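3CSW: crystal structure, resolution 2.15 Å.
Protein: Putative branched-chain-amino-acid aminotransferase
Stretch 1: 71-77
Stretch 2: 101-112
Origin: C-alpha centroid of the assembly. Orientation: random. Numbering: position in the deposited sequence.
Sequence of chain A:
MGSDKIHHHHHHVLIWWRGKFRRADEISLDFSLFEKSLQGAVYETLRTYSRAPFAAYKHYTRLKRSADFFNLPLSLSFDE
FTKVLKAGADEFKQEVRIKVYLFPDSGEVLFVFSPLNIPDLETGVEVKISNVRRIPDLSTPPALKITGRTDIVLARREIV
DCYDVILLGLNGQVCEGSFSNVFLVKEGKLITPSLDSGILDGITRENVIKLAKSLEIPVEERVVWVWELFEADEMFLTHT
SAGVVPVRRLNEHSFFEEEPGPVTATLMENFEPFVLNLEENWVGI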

# COMPACT_ATOMS: atom_id res chain seq x y z
N ASN A 71 8.23 -17.50 20.18
CA ASN A 71 9.13 -18.52 20.76
C ASN A 71 8.82 -18.81 22.24
O ASN A 71 9.69 -19.22 23.00
CB ASN A 71 10.59 -18.13 20.56
CG ASN A 71 10.99 -18.10 19.09
OD1 ASN A 71 10.14 -17.95 18.21
ND2 ASN A 71 12.28 -18.25 18.81
N LEU A 72 7.56 -18.58 22.62
CA LEU A 72 7.01 -18.91 23.94
C LEU A 72 6.44 -20.29 23.69
O LEU A 72 5.47 -20.42 22.93
CB LEU A 72 5.90 -17.91 24.34
CG LEU A 72 4.85 -18.15 25.47
CD1 LEU A 72 5.44 -18.08 26.89
CD2 LEU A 72 3.66 -17.16 25.35
N PRO A 73 7.04 -21.34 24.27
CA PRO A 73 6.46 -22.64 23.99
C PRO A 73 5.19 -22.85 24.82
O PRO A 73 4.96 -22.15 25.82
CB PRO A 73 7.56 -23.63 24.40
CG PRO A 73 8.31 -22.93 25.47
CD PRO A 73 8.20 -21.43 25.18
N LEU A 74 4.38 -23.80 24.38
CA LEU A 74 3.13 -24.10 25.04
C LEU A 74 3.47 -24.95 26.27
O LEU A 74 4.25 -25.89 26.19
CB LEU A 74 2.21 -24.84 24.07
CG LEU A 74 0.73 -24.48 24.14
CD1 LEU A 74 0.03 -25.03 22.92
CD2 LEU A 74 0.10 -24.98 25.43
N SER A 75 2.91 -24.58 27.42
CA SER A 75 3.17 -25.30 28.68
C SER A 75 2.40 -26.62 28.74
O SER A 75 2.96 -27.65 29.12
CB SER A 75 2.79 -24.44 29.89
OG SER A 75 1.41 -24.09 29.89
N LEU A 76 1.13 -26.58 28.35
CA LEU A 76 0.24 -27.74 28.38
C LEU A 76 0.47 -28.73 27.24
O LEU A 76 0.73 -28.33 26.10
CB LEU A 76 -1.24 -27.30 28.34
CG LEU A 76 -1.95 -27.15 29.69
CD1 LEU A 76 -3.40 -26.79 29.49
CD2 LEU A 76 -1.84 -28.41 30.52
N SER A 77 0.34 -30.01 27.54
CA SER A 77 0.35 -31.03 26.50
C SER A 77 -1.06 -31.09 25.92
O SER A 77 -2.02 -30.55 26.51
CB SER A 77 0.77 -32.39 27.07
OG SER A 77 -0.22 -32.92 27.93
N TYR A 101 -6.66 -18.92 27.24
CA TYR A 101 -5.67 -17.86 27.13
C TYR A 101 -4.30 -18.36 27.52
O TYR A 101 -4.16 -19.01 28.56
CB TYR A 101 -6.03 -16.71 28.06
CG TYR A 101 -7.36 -16.03 27.78
CD1 TYR A 101 -7.49 -15.08 26.79
CD2 TYR A 101 -8.48 -16.31 28.57
CE1 TYR A 101 -8.71 -14.44 26.57
CE2 TYR A 101 -9.70 -15.69 28.35
CZ TYR A 101 -9.80 -14.75 27.35
OH TYR A 101 -11.01 -14.14 27.15
N LEU A 102 -3.30 -18.03 26.72
CA LEU A 102 -1.93 -18.39 27.03
C LEU A 102 -1.17 -17.08 27.30
O LEU A 102 -1.20 -16.16 26.49
CB LEU A 102 -1.34 -19.18 25.87
CG LEU A 102 0.12 -19.62 25.96
CD1 LEU A 102 0.34 -20.60 27.12
CD2 LEU A 102 0.54 -20.21 24.62
N PHE A 103 -0.52 -17.01 28.46
CA PHE A 103 0.09 -15.77 28.92
C PHE A 103 1.58 -15.65 28.64
O PHE A 103 2.31 -16.64 28.72
CB PHE A 103 -0.21 -15.50 30.40
CG PHE A 103 -1.65 -15.17 30.65
CD1 PHE A 103 -2.14 -13.92 30.30
CD2 PHE A 103 -2.52 -16.11 31.16
CE1 PHE A 103 -3.47 -13.62 30.48
CE2 PHE A 103 -3.84 -15.81 31.35
CZ PHE A 103 -4.33 -14.57 31.01
N PRO A 104 2.01 -14.39 28.34
CA PRO A 104 3.34 -14.04 27.86
C PRO A 104 4.43 -14.33 28.86
O PRO A 104 4.30 -13.98 30.05
CB PRO A 104 3.26 -12.52 27.61
CG PRO A 104 2.06 -12.04 28.36
CD PRO A 104 1.15 -13.20 28.52
N ASP A 105 5.49 -14.98 28.36
CA ASP A 105 6.68 -15.31 29.13
C ASP A 105 6.40 -16.44 30.13
O ASP A 105 7.04 -17.49 30.07
CB ASP A 105 7.28 -14.05 29.80
CG ASP A 105 7.59 -12.92 28.79
OD1 ASP A 105 7.15 -12.99 27.62
OD2 ASP A 105 8.29 -11.95 29.18
N SER A 106 5.43 -16.25 31.02
CA SER A 106 5.09 -17.27 32.01
C SER A 106 4.63 -18.61 31.41
O SER A 106 4.95 -19.65 31.96
CB SER A 106 4.03 -16.75 32.99
OG SER A 106 2.82 -16.38 32.34
N GLY A 107 3.88 -18.58 30.30
CA GLY A 107 3.31 -19.80 29.72
C GLY A 107 2.07 -20.33 30.46
O GLY A 107 1.53 -21.38 30.09
N GLU A 108 1.63 -19.59 31.48
CA GLU A 108 0.40 -19.87 32.25
C GLU A 108 -0.81 -19.97 31.34
O GLU A 108 -0.95 -19.15 30.43
CB GLU A 108 0.13 -18.69 33.20
CG GLU A 108 1.14 -18.50 34.35
CD GLU A 108 0.63 -19.01 35.68
OE1 GLU A 108 -0.08 -20.04 35.71
OE2 GLU A 108 0.94 -18.37 36.72
N VAL A 109 -1.69 -20.93 31.59
CA VAL A 109 -2.92 -21.11 30.80
C VAL A 109 -4.17 -20.85 31.65
O VAL A 109 -4.23 -21.25 32.82
CB VAL A 109 -2.99 -22.52 30.15
CG1 VAL A 109 -4.25 -22.70 29.31
CG2 VAL A 109 -1.75 -22.77 29.28
N LEU A 110 -5.15 -20.16 31.08
CA LEU A 110 -6.42 -19.90 31.75
C LEU A 110 -7.56 -20.36 30.87
O LEU A 110 -7.63 -19.96 29.71
CB LEU A 110 -6.60 -18.41 32.05
CG LEU A 110 -7.97 -17.89 32.52
CD1 LEU A 110 -8.26 -18.36 33.92
CD2 LEU A 110 -7.98 -16.36 32.46
N PHE A 111 -8.43 -21.21 31.41
CA PHE A 111 -9.62 -21.67 30.68
C PHE A 111 -10.83 -20.98 31.31
O PHE A 111 -10.88 -20.86 32.54
CB PHE A 111 -9.82 -23.17 30.82
CG PHE A 111 -8.70 -24.02 30.24
CD1 PHE A 111 -7.49 -24.16 30.90
CD2 PHE A 111 -8.92 -24.76 29.08
CE1 PHE A 111 -6.48 -25.00 30.40
CE2 PHE A 111 -7.91 -25.61 28.58
CZ PHE A 111 -6.70 -25.72 29.24
N VAL A 112 -11.77 -20.53 30.49
CA VAL A 112 -13.00 -19.92 30.98
C VAL A 112 -14.16 -20.70 30.35
O VAL A 112 -14.24 -20.80 29.13
CB VAL A 112 -13.11 -18.40 30.63
CG1 VAL A 112 -14.33 -17.78 31.31
CG2 VAL A 112 -11.86 -17.65 31.02

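Contact between an irregular segment, residues 71-77, and a strand-turn-strand segment, residues 101-112, of the same chain. The second segment folds back on itself: Tyr101 and Leu110 exchange backbone hydrogen bonds, N to O in both directions at 2.9 Å, and Phe103 N donates to Glu108 O at 2.9 Å. Gly107 N to Phe103 O, 3.0 Å, closes the turn. The first segment has no regular secondary structure and lies against this hairpin largely through side chains, with 407 Å² buried over both sides.

Asn71 stays out of reach, and the contact opens at Leu72, which has the largest covered area of any residue here. Its CB points toward the hairpin, and with chi1 t and chi2 p, both methyls lie against the turn. Leu72 CD1 lies 3.4 Å from Asp105 N and 3.8 Å from Gly107 N; Leu72 CD2 lies 3.7 Å from Phe103 O and 4.0 Å from Pro104 CA. The turn thus receives this leucine mainly with its backbone, the side chains of Phe103, Pro104 and Asp105 all starting away from it. Leu72 CD2 also meets an apolar side chain, 4.4 Å from Leu102 CG.

The CA-to-CB bond of Pro73 points away from the hairpin, and the residue is exposed. Leu74 leaves its backbone sideways, but its end comes nearer, bringing Leu74 CG to 4.3 Å from Leu102 CD2. Leu102 is therefore touched by both Leu72 and Leu74.

Ser75 supplies the one hydrogen bond across the contact. With CB toward the hairpin and chi1 at 61° (p), Ser75 OG donates to Gly107 O at 2.7 Å, a short bond that ties a side chain to the backbone of the turn. Ser75 CA and Gly107 CA are 5.6 Å apart. Gly107 has a phi of 78°, a value that by itself favours glycine, and its missing CB would point toward the first segment; an ideal CB on Gly107 would sit 3.9 Å from Ser75 CB and 4.1 Å from Leu72 CD1, close but not overlapping. Beside the hydrogen bond, Ser75 OG also packs 3.5 Å from Val109 CG2.

Leu76 extends the contact further along the outgoing strand, to Phe111. Leu76 CD1 lies 4.2 Å from Val109 CG1 and 3.5 Å from Phe111 CZ, meeting the aromatic ring at its edge, near the ring plane. Phe111 starts sideways, and its ring end closes the gap. Ser77 takes no part: it is an N-cap, its side chain capping a backbone N just past the segment.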